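Local coordinates for protein phosphodiesterase (Candida albicans, PDB 6CPT) that belongs to the cyclic nucleotide phosphodiesterase family of the HD superfamily, with a largely helical fold holding a zinc and a magnesium ion, at residues H31-T36 with F259-R264; G270-N275 with S481-E486; Q284-F289 with K459-S464. All coordinates share one frame; numbering follows the deposited sequence.

Contact 1 of 3, residues H31-T36 with F259-R264; sequences HLFKKT and FIFIVR
Arg264 leaves its helix with CG trans to the backbone N (chi1 -174°) and bends at chi3 (77°), and the turn swings its guanidinium alongside Thr36 and up to the carbonyl of Phe33. On the other side Thr36 rotates OG1 between its own N and carbonyl carbon, which presents the hydroxyl to NE. Arg264 NH2 donates to Phe33 O over 3.1 Å; the acceptor lies at the edge of the guanidinium, almost in its plane, while the donor is tilted from the carbonyl plane. Arg264 NE to Thr36 OG1, at 3.0 Å, is a weak bond, bent at the hydrogen. Thr36 O sits over one guanidinium face, offset toward the rim; it is not hydrogen-bonded there but accepts from Asn269 ND2. Two outside acidic groups complete the polar cluster: Asp228 forms a salt bridge with NH1 of Arg264, and Asp265 is hydrogen-bonded to Thr36 OG1.

One turn back along both segments the contact becomes apolar. Phe261 turns its ring edge to the face of Phe33 in an offset T-shaped pair, with centroids 5.9 Å apart and planes at 83°. Phe33 CB lies 4.0 Å from Phe261 CD2, and Ile262 CG1 reaches the edge of the Phe33 ring at CE1, 4.5 Å away. Phe196 meets both rings, extending the aromatic cluster. This is buried packing of the 31-36 segment, which lies on helix 25-33 and runs past it, against helix 253-266, joining the N-terminal region to the helical body.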
loop_
_atom_site.group_PDB
_atom_site.type_symbol
_atom_site.label_atom_id
_atom_site.label_comp_id
_atom_site.label_asym_id
_atom_site.label_seq_id
_atom_site.Cartn_x
_atom_site.Cartn_y
_atom_site.Cartn_z
ATOM N N HIS A 31 13.648 1.954 -15.154
ATOM C CA HIS A 31 14.497 1.298 -14.163
ATOM C C HIS A 31 14.030 1.648 -12.745
ATOM O O HIS A 31 13.936 0.767 -11.887
ATOM C CB HIS A 31 15.954 1.719 -14.375
ATOM C CG HIS A 31 16.913 1.158 -13.373
ATOM N ND1 HIS A 31 17.374 -0.139 -13.427
ATOM C CD2 HIS A 31 17.543 1.737 -12.324
ATOM C CE1 HIS A 31 18.230 -0.342 -12.441
ATOM N NE2 HIS A 31 18.352 0.782 -11.759
ATOM N N LEU A 32 13.715 2.923 -12.517
ATOM C CA LEU A 32 13.275 3.387 -11.203
ATOM C C LEU A 32 11.921 2.800 -10.808
ATOM O O LEU A 32 11.773 2.338 -9.685
ATOM C CB LEU A 32 13.235 4.905 -11.141
ATOM C CG LEU A 32 14.593 5.595 -11.300
ATOM C CD1 LEU A 32 14.373 7.089 -11.322
ATOM C CD2 LEU A 32 15.561 5.208 -10.197
ATOM N N PHE A 33 10.955 2.802 -11.725
ATOM C CA PHE A 33 9.634 2.202 -11.455
ATOM C C PHE A 33 9.728 0.735 -11.036
ATOM O O PHE A 33 8.944 0.281 -10.202
ATOM C CB PHE A 33 8.697 2.306 -12.669
ATOM C CG PHE A 33 7.966 3.615 -12.775
ATOM C CD1 PHE A 33 7.150 4.058 -11.742
ATOM C CD2 PHE A 33 8.061 4.387 -13.925
ATOM C CE1 PHE A 33 6.474 5.263 -11.843
ATOM C CE2 PHE A 33 7.384 5.582 -14.038
ATOM C CZ PHE A 33 6.585 6.025 -13.002
ATOM N N LYS A 34 10.671 -0.011 -11.601
ATOM C CA LYS A 34 10.786 -1.439 -11.290
ATOM C C LYS A 34 11.398 -1.738 -9.919
ATOM O O LYS A 34 11.319 -2.869 -9.459
ATOM C CB LYS A 34 11.547 -2.195 -12.382
ATOM C CG LYS A 34 10.773 -2.255 -13.690
ATOM C CD LYS A 34 11.391 -3.201 -14.701
ATOM C CE LYS A 34 12.681 -2.658 -15.277
ATOM N NZ LYS A 34 13.226 -3.595 -16.304
ATOM N N LYS A 35 11.981 -0.738 -9.261
ATOM C CA LYS A 35 12.608 -0.969 -7.957
ATOM C C LYS A 35 11.643 -1.454 -6.866
ATOM O O LYS A 35 12.060 -2.164 -5.939
ATOM C CB LYS A 35 13.389 0.263 -7.511
ATOM C CG LYS A 35 14.626 0.421 -8.374
ATOM C CD LYS A 35 15.567 1.492 -7.895
ATOM C CE LYS A 35 16.888 1.387 -8.631
ATOM N NZ LYS A 35 17.740 0.278 -8.119
ATOM N N THR A 36 10.363 -1.129 -6.995
ATOM C CA THR A 36 9.372 -1.585 -6.010
ATOM C C THR A 36 8.707 -2.915 -6.401
ATOM O O THR A 36 7.717 -3.321 -5.793
ATOM C CB THR A 36 8.322 -0.500 -5.716
ATOM O OG1 THR A 36 7.747 -0.037 -6.941
ATOM C CG2 THR A 36 8.966 0.675 -4.975
ATOM N N PHE A 259 -1.100 4.767 -12.737
ATOM C CA PHE A 259 -1.662 5.106 -11.429
ATOM C C PHE A 259 -1.237 4.081 -10.376
ATOM O O PHE A 259 -0.775 4.448 -9.292
ATOM C CB PHE A 259 -3.192 5.204 -11.544
ATOM C CG PHE A 259 -3.927 5.157 -10.228
ATOM C CD1 PHE A 259 -3.719 6.124 -9.254
ATOM C CD2 PHE A 259 -4.869 4.173 -9.986
ATOM C CE1 PHE A 259 -4.406 6.086 -8.054
ATOM C CE2 PHE A 259 -5.563 4.130 -8.787
ATOM C CZ PHE A 259 -5.331 5.090 -7.816
ATOM N N ILE A 260 -1.380 2.800 -10.710
ATOM C CA ILE A 260 -1.097 1.726 -9.756
ATOM C C ILE A 260 0.398 1.634 -9.443
ATOM O O ILE A 260 0.775 1.380 -8.295
ATOM C CB ILE A 260 -1.660 0.369 -10.247
ATOM C CG1 ILE A 260 -3.178 0.459 -10.413
ATOM C CG2 ILE A 260 -1.337 -0.749 -9.256
ATOM C CD1 ILE A 260 -3.755 -0.576 -11.353
ATOM N N PHE A 261 1.252 1.848 -10.444
ATOM C CA PHE A 261 2.695 1.910 -10.193
ATOM C C PHE A 261 3.010 3.018 -9.199
ATOM O O PHE A 261 3.846 2.847 -8.313
ATOM C CB PHE A 261 3.497 2.134 -11.477
ATOM C CG PHE A 261 3.930 0.864 -12.160
ATOM C CD1 PHE A 261 3.037 0.123 -12.915
ATOM C CD2 PHE A 261 5.242 0.427 -12.068
ATOM C CE1 PHE A 261 3.432 -1.037 -13.553
ATOM C CE2 PHE A 261 5.647 -0.734 -12.705
ATOM C CZ PHE A 261 4.736 -1.473 -13.443
ATOM N N ILE A 262 2.345 4.157 -9.361
ATOM C CA ILE A 262 2.527 5.282 -8.447
ATOM C C ILE A 262 2.053 4.943 -7.033
ATOM O O ILE A 262 2.734 5.268 -6.059
ATOM C CB ILE A 262 1.873 6.565 -9.010
ATOM C CG1 ILE A 262 2.769 7.114 -10.135
ATOM C CG2 ILE A 262 1.679 7.607 -7.926
ATOM C CD1 ILE A 262 2.098 8.123 -11.034
ATOM N N VAL A 263 0.920 4.256 -6.917
ATOM C CA VAL A 263 0.462 3.796 -5.615
ATOM C C VAL A 263 1.475 2.831 -5.004
ATOM O O VAL A 263 1.858 2.969 -3.838
ATOM C CB VAL A 263 -0.925 3.121 -5.699
ATOM C CG1 VAL A 263 -1.283 2.482 -4.374
ATOM C CG2 VAL A 263 -1.988 4.126 -6.104
ATOM N N ARG A 264 1.929 1.858 -5.782
ATOM C CA ARG A 264 2.909 0.899 -5.272
ATOM C C ARG A 264 4.159 1.603 -4.728
ATOM O O ARG A 264 4.683 1.250 -3.661
ATOM C CB ARG A 264 3.291 -0.102 -6.360
ATOM C CG ARG A 264 4.196 -1.210 -5.858
ATOM C CD ARG A 264 4.461 -2.235 -6.941
ATOM N NE ARG A 264 5.445 -1.769 -7.912
ATOM C CZ ARG A 264 5.945 -2.516 -8.893
ATOM N NH1 ARG A 264 5.538 -3.772 -9.067
ATOM N NH2 ARG A 264 6.866 -2.004 -9.712
#

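Contact 2 of 3, residues G270-N275 with S481-E486; sequences GNPFHN and SREFAE. With IBM (3-isobutyl-1-methylxanthine), chain D.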
loop_
_atom_site.group_PDB
_atom_site.type_symbol
_atom_site.label_atom_id
_atom_site.label_comp_id
_atom_site.label_asym_id
_atom_site.label_seq_id
_atom_site.Cartn_x
_atom_site.Cartn_y
_atom_site.Cartn_z
ATOM N N GLY A 270 9.973 -3.258 2.084
ATOM C CA GLY A 270 10.581 -4.011 3.182
ATOM C C GLY A 270 9.731 -4.133 4.433
ATOM O O GLY A 270 10.160 -4.770 5.399
ATOM N N ASN A 271 8.552 -3.510 4.463
ATOM C CA ASN A 271 7.628 -3.752 5.572
ATOM C C ASN A 271 7.151 -5.198 5.449
ATOM O O ASN A 271 6.659 -5.598 4.393
ATOM C CB ASN A 271 6.414 -2.819 5.561
ATOM C CG ASN A 271 6.755 -1.371 5.884
ATOM O OD1 ASN A 271 7.908 -0.995 6.085
ATOM N ND2 ASN A 271 5.732 -0.543 5.914
ATOM N N PRO A 272 7.311 -6.001 6.515
ATOM C CA PRO A 272 6.836 -7.377 6.399
ATOM C C PRO A 272 5.322 -7.481 6.205
ATOM O O PRO A 272 4.855 -8.350 5.464
ATOM C CB PRO A 272 7.277 -8.003 7.729
ATOM C CG PRO A 272 8.474 -7.208 8.113
ATOM C CD PRO A 272 8.083 -5.804 7.751
ATOM N N PHE A 273 4.563 -6.599 6.847
ATOM C CA PHE A 273 3.108 -6.649 6.773
ATOM C C PHE A 273 2.489 -5.465 6.036
ATOM O O PHE A 273 1.774 -5.658 5.064
ATOM C CB PHE A 273 2.520 -6.734 8.176
ATOM C CG PHE A 273 1.028 -6.913 8.196
ATOM C CD1 PHE A 273 0.466 -8.178 8.324
ATOM C CD2 PHE A 273 0.181 -5.820 8.086
ATOM C CE1 PHE A 273 -0.910 -8.342 8.349
ATOM C CE2 PHE A 273 -1.190 -5.973 8.109
ATOM C CZ PHE A 273 -1.740 -7.235 8.240
ATOM N N HIS A 274 2.740 -4.248 6.515
ATOM C CA HIS A 274 2.090 -3.047 5.956
ATOM C C HIS A 274 2.766 -2.569 4.676
ATOM O O HIS A 274 3.358 -1.488 4.625
ATOM C CB HIS A 274 2.045 -1.928 6.995
ATOM C CG HIS A 274 1.145 -2.226 8.145
ATOM N ND1 HIS A 274 1.612 -2.677 9.358
ATOM C CD2 HIS A 274 -0.202 -2.171 8.256
ATOM C CE1 HIS A 274 0.591 -2.875 10.174
ATOM N NE2 HIS A 274 -0.520 -2.575 9.527
ATOM N N ASN A 275 2.649 -3.389 3.640
ATOM C CA ASN A 275 3.274 -3.123 2.360
ATOM C C ASN A 275 2.189 -3.116 1.280
ATOM O O ASN A 275 0.991 -3.124 1.598
ATOM C CB ASN A 275 4.378 -4.143 2.085
ATOM C CG ASN A 275 3.890 -5.572 2.137
ATOM O OD1 ASN A 275 2.702 -5.849 1.964
ATOM N ND2 ASN A 275 4.805 -6.489 2.384
ATOM N N SER A 481 3.787 -10.911 12.718
ATOM C CA SER A 481 4.753 -11.161 13.797
ATOM C C SER A 481 6.150 -10.631 13.466
ATOM O O SER A 481 6.836 -10.104 14.346
ATOM C CB SER A 481 4.823 -12.652 14.138
ATOM O OG SER A 481 3.565 -13.104 14.595
ATOM N N ARG A 482 6.580 -10.765 12.211
ATOM C CA ARG A 482 7.877 -10.211 11.807
ATOM C C ARG A 482 7.907 -8.702 12.023
ATOM O O ARG A 482 8.873 -8.160 12.571
ATOM C CB ARG A 482 8.195 -10.512 10.346
ATOM C CG ARG A 482 8.487 -11.963 10.059
ATOM C CD ARG A 482 8.673 -12.169 8.576
ATOM N NE ARG A 482 9.064 -13.536 8.253
ATOM C CZ ARG A 482 9.306 -13.977 7.019
ATOM N NH1 ARG A 482 9.186 -13.166 5.973
ATOM N NH2 ARG A 482 9.659 -15.244 6.828
ATOM N N GLU A 483 6.845 -8.025 11.603
ATOM C CA GLU A 483 6.815 -6.574 11.713
ATOM C C GLU A 483 6.810 -6.130 13.178
ATOM O O GLU A 483 7.540 -5.218 13.541
ATOM C CB GLU A 483 5.637 -5.984 10.938
ATOM C CG GLU A 483 5.791 -4.494 10.725
ATOM C CD GLU A 483 4.811 -3.932 9.723
ATOM O OE1 GLU A 483 4.834 -4.347 8.539
ATOM O OE2 GLU A 483 4.026 -3.050 10.133
ATOM N N PHE A 484 6.017 -6.798 14.013
ATOM C CA PHE A 484 5.996 -6.522 15.454
ATOM C C PHE A 484 7.368 -6.708 16.101
ATOM O O PHE A 484 7.751 -5.915 16.957
ATOM C CB PHE A 484 4.961 -7.399 16.185
ATOM C CG PHE A 484 3.514 -7.000 15.959
ATOM C CD1 PHE A 484 3.157 -5.751 15.442
ATOM C CD2 PHE A 484 2.496 -7.878 16.313
ATOM C CE1 PHE A 484 1.824 -5.411 15.260
ATOM C CE2 PHE A 484 1.161 -7.538 16.140
ATOM C CZ PHE A 484 0.825 -6.306 15.614
ATOM N N ALA A 485 8.098 -7.744 15.693
ATOM C CA ALA A 485 9.457 -7.989 16.186
ATOM C C ALA A 485 10.437 -6.869 15.799
ATOM O O ALA A 485 11.313 -6.506 16.590
ATOM C CB ALA A 485 9.970 -9.335 15.689
ATOM N N GLU A 486 10.284 -6.321 14.589
ATOM C CA GLU A 486 11.100 -5.183 14.157
ATOM C C GLU A 486 10.822 -3.934 14.997
ATOM O O GLU A 486 11.748 -3.197 15.347
ATOM C CB GLU A 486 10.878 -4.881 12.665
ATOM C CG GLU A 486 11.485 -5.920 11.726
ATOM C CD GLU A 486 11.309 -5.584 10.247
ATOM O OE1 GLU A 486 10.729 -4.518 9.927
ATOM O OE2 GLU A 486 11.758 -6.388 9.399
HETATM N N9 IBM D . -4.696 -6.485 12.374
HETATM C C8 IBM D . -4.995 -7.436 11.456
HETATM N N7 IBM D . -4.653 -8.667 11.912
HETATM C C5 IBM D . -4.126 -8.521 13.141
HETATM C C4 IBM D . -4.154 -7.074 13.446
HETATM N N3 IBM D . -3.684 -6.610 14.612
HETATM C C2 IBM D . -3.156 -7.504 15.584
HETATM N N1 IBM D . -3.094 -8.910 15.364
HETATM C C6 IBM D . -3.574 -9.457 14.149
HETATM O O6 IBM D . -3.541 -10.686 13.898
HETATM O O2 IBM D . -2.727 -7.039 16.664
HETATM C C10 IBM D . -2.528 -9.776 16.410
HETATM C C11 IBM D . -3.749 -5.162 14.888
HETATM C C12 IBM D . -2.447 -4.428 14.587
HETATM C C13 IBM D . -2.654 -3.369 13.509
HETATM C C14 IBM D . -1.888 -3.789 15.855
HETATM O O HOH W 1 11.887 -6.157 6.751
#
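Glu483 meets His274 in a His-carboxylate hydrogen bond, beside the metal site of this cyclic nucleotide phosphodiesterase fold. His274 ND1 donates to Glu483 OE2 over 2.6 Å; the bond is nearly straight (173°), with OE2 in the imidazole plane and the donor on the syn side, tilted out of the carboxylate plane. Glu483 OE1 takes two backbone donors: Phe273 N at 2.8 Å on the anti side and His274 N at 2.9 Å on the syn side. Three bonds hold the carboxylate, and the one from ND1 fixes the turn of the ring; imidazole and carboxylate planes are 50° apart. Glu483 reaches the loop as an extended chain, CG trans to its backbone N (chi1 -165°).

His274 is the centre of an inverse gamma turn, and Asn271 ND2 steadies it by donating to His274 O. Phe273 CD2 covers one face of the imidazole, while His353 stacks on the ring. Pro272 packs against the helix, its CB 3.7 Å from Arg482 CB and its CG 3.6 Å from Glu486 OE2. Arg127 and Tyr508 hold the Glu486 carboxylate. A water bridges the two segments beyond the proline, donating to Gly270 O at 2.6 Å and to Glu486 OE2 at 2.7 Å.

Contact 3 of 3, residues Q284-F289 with K459-S464; sequences QACFHF and KCADIS. With ZN (zinc ion), chain B; IBM (3-isobutyl-1-methylxanthine), chain D.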
loop_
_atom_site.group_PDB
_atom_site.type_symbol
_atom_site.label_atom_id
_atom_site.label_comp_id
_atom_site.label_asym_id
_atom_site.label_seq_id
_atom_site.Cartn_x
_atom_site.Cartn_y
_atom_site.Cartn_z
ATOM N N GLN A 284 -8.826 -6.414 -2.134
ATOM C CA GLN A 284 -9.442 -7.639 -2.618
ATOM C C GLN A 284 -10.551 -8.122 -1.677
ATOM O O GLN A 284 -11.590 -8.614 -2.137
ATOM C CB GLN A 284 -8.386 -8.717 -2.819
ATOM C CG GLN A 284 -8.865 -9.920 -3.622
ATOM C CD GLN A 284 -9.407 -11.048 -2.769
ATOM O OE1 GLN A 284 -9.471 -10.952 -1.544
ATOM N NE2 GLN A 284 -9.778 -12.141 -3.421
ATOM N N ALA A 285 -10.331 -7.985 -0.373
ATOM C CA ALA A 285 -11.367 -8.292 0.617
ATOM C C ALA A 285 -12.595 -7.394 0.428
ATOM O O ALA A 285 -13.737 -7.880 0.464
ATOM C CB ALA A 285 -10.819 -8.146 2.028
ATOM N N CYS A 286 -12.361 -6.095 0.241
ATOM C CA CYS A 286 -13.445 -5.141 -0.043
ATOM C C CYS A 286 -14.170 -5.505 -1.317
ATOM O O CYS A 286 -15.397 -5.442 -1.388
ATOM C CB CYS A 286 -12.918 -3.713 -0.202
ATOM S SG CYS A 286 -12.789 -2.800 1.334
ATOM N N PHE A 287 -13.387 -5.858 -2.325
ATOM C CA PHE A 287 -13.908 -6.286 -3.616
ATOM C C PHE A 287 -14.891 -7.452 -3.436
ATOM O O PHE A 287 -16.019 -7.411 -3.940
ATOM C CB PHE A 287 -12.736 -6.687 -4.505
ATOM C CG PHE A 287 -13.086 -6.852 -5.951
ATOM C CD1 PHE A 287 -13.455 -5.758 -6.715
ATOM C CD2 PHE A 287 -13.011 -8.101 -6.558
ATOM C CE1 PHE A 287 -13.764 -5.906 -8.052
ATOM C CE2 PHE A 287 -13.314 -8.255 -7.897
ATOM C CZ PHE A 287 -13.695 -7.158 -8.646
ATOM N N HIS A 288 -14.472 -8.468 -2.692
ATOM C CA HIS A 288 -15.351 -9.608 -2.408
ATOM C C HIS A 288 -16.598 -9.211 -1.623
ATOM O O HIS A 288 -17.711 -9.616 -1.995
ATOM C CB HIS A 288 -14.591 -10.736 -1.711
ATOM C CG HIS A 288 -13.949 -11.690 -2.666
ATOM N ND1 HIS A 288 -14.280 -13.027 -2.714
ATOM C CD2 HIS A 288 -13.033 -11.492 -3.641
ATOM C CE1 HIS A 288 -13.581 -13.616 -3.667
ATOM N NE2 HIS A 288 -12.816 -12.707 -4.244
ATOM N N PHE A 289 -16.425 -8.413 -0.565
ATOM C CA PHE A 289 -17.563 -7.896 0.201
ATOM C C PHE A 289 -18.588 -7.241 -0.728
ATOM O O PHE A 289 -19.778 -7.560 -0.661
ATOM C CB PHE A 289 -17.131 -6.881 1.276
ATOM C CG PHE A 289 -16.256 -7.449 2.379
ATOM C CD1 PHE A 289 -16.138 -8.819 2.599
ATOM C CD2 PHE A 289 -15.563 -6.589 3.218
ATOM C CE1 PHE A 289 -15.339 -9.315 3.617
ATOM C CE2 PHE A 289 -14.759 -7.080 4.236
ATOM C CZ PHE A 289 -14.647 -8.443 4.437
ATOM N N LYS A 459 -12.969 -1.321 7.588
ATOM C CA LYS A 459 -12.469 -1.883 8.850
ATOM C C LYS A 459 -12.403 -3.398 8.771
ATOM O O LYS A 459 -11.397 -4.005 9.148
ATOM C CB LYS A 459 -13.344 -1.475 10.040
ATOM C CG LYS A 459 -13.079 -0.065 10.556
ATOM C CD LYS A 459 -13.934 0.294 11.766
ATOM C CE LYS A 459 -13.762 -0.676 12.930
ATOM N NZ LYS A 459 -12.341 -0.967 13.271
ATOM N N CYS A 460 -13.487 -4.009 8.294
ATOM C CA CYS A 460 -13.539 -5.457 8.113
ATOM C C CYS A 460 -12.453 -5.951 7.162
ATOM O O CYS A 460 -11.759 -6.917 7.456
ATOM C CB CYS A 460 -14.910 -5.881 7.599
ATOM S SG CYS A 460 -16.168 -5.818 8.893
ATOM N N ALA A 461 -12.308 -5.267 6.035
ATOM C CA ALA A 461 -11.302 -5.634 5.035
ATOM C C ALA A 461 -9.891 -5.524 5.602
ATOM O O ALA A 461 -9.050 -6.400 5.377
ATOM C CB ALA A 461 -11.453 -4.765 3.800
ATOM N N ASP A 462 -9.652 -4.469 6.375
ATOM C CA ASP A 462 -8.326 -4.210 6.935
ATOM C C ASP A 462 -7.865 -5.311 7.887
ATOM O O ASP A 462 -6.688 -5.657 7.906
ATOM C CB ASP A 462 -8.307 -2.858 7.645
ATOM C CG ASP A 462 -6.909 -2.378 7.954
ATOM O OD1 ASP A 462 -5.965 -2.750 7.231
ATOM O OD2 ASP A 462 -6.760 -1.624 8.930
ATOM N N ILE A 463 -8.788 -5.868 8.670
ATOM C CA ILE A 463 -8.431 -6.945 9.601
ATOM C C ILE A 463 -8.939 -8.306 9.108
ATOM O O ILE A 463 -9.136 -9.222 9.902
ATOM C CB ILE A 463 -8.905 -6.649 11.045
ATOM C CG1 ILE A 463 -10.432 -6.628 11.150
ATOM C CG2 ILE A 463 -8.339 -5.318 11.527
ATOM C CD1 ILE A 463 -10.931 -6.768 12.568
ATOM N N SER A 464 -9.102 -8.438 7.793
ATOM C CA SER A 464 -9.712 -9.625 7.194
ATOM C C SER A 464 -8.821 -10.865 7.189
ATOM O O SER A 464 -9.300 -11.963 6.885
ATOM C CB SER A 464 -10.183 -9.325 5.766
ATOM O OG SER A 464 -9.104 -8.991 4.913
HETATM ZN ZN ZN B . -4.077 -1.772 6.930
HETATM N N9 IBM D . -4.696 -6.485 12.374
HETATM C C8 IBM D . -4.995 -7.436 11.456
HETATM N N7 IBM D . -4.653 -8.667 11.912
HETATM C C5 IBM D . -4.126 -8.521 13.141
HETATM C C4 IBM D . -4.154 -7.074 13.446
HETATM N N3 IBM D . -3.684 -6.610 14.612
HETATM C C2 IBM D . -3.156 -7.504 15.584
HETATM N N1 IBM D . -3.094 -8.910 15.364
HETATM C C6 IBM D . -3.574 -9.457 14.149
HETATM O O6 IBM D . -3.541 -10.686 13.898
HETATM O O2 IBM D . -2.727 -7.039 16.664
HETATM C C10 IBM D . -2.528 -9.776 16.410
HETATM C C11 IBM D . -3.749 -5.162 14.888
HETATM C C12 IBM D . -2.447 -4.428 14.587
HETATM C C13 IBM D . -2.654 -3.369 13.509
HETATM C C14 IBM D . -1.888 -3.789 15.855
HETATM O O HOH W 2 -4.613 -0.287 8.231
HETATM O O HOH W 3 -3.090 -2.724 8.689
#
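Phe289 reaches across to Cys460 and Ala461 from a CB that points at helix 446-462. Its CG stands opposite the carbonyl carbon (chi1 -65°), and one face of the ring lies against Ala285 O of its own helix, toward the rim. Farther out, Phe289 CE2 does the touching: Cys460 CB is 3.6 Å away, approaching obliquely, and Ala461 N is 3.5 Å away near the ring plane. Phe289 CZ, at the tip, meets Cys460 CB 4.1 Å off.

One turn earlier in helix 276-292 the backbones of the segments come closest and small side chains face each other: Ala285 CB lies 3.9 Å from Ala461 CB, and Cys286 SG touches the same methyl at 3.4 Å. This is helix-helix packing through alanines in the all-helical core of the phosphodiesterase fold, and it backs the metal site, since Asp462 points away from the interface and binds zinc through OD1 at 2.1 Å. His278, His349 and Asp350 also bind this zinc, and two waters complete its shell. Just past the helix end, Ser464 OG donates to Ala461 O over 2.6 Å, an oxygen that Ser464 N also meets. Ser464 OG also rests 3.5 Å from Ala285 CB.

How the contacts relate
Contact 1 closes before contacts 2 and 3 open, and contact 3 falls within the span of chain between the two segments of contact 2. The centres lie about 20 to 24 Å apart and no two contacts touch; contacts 1 and 3 sit on opposite sides of the chain's centre. Helix 253-266 of contact 1, the loop 270-275 of contact 2 and helix 276-292 of contact 3 follow one another, as do helices 446-462 and 470-494 on the partner side. Contacts 2 and 3 both adjoin the metal site and each reaches 3-isobutyl-1-methylxanthine, through Phe484 and Ile463, whereas contact 1 ties the N-terminal region to the helical body.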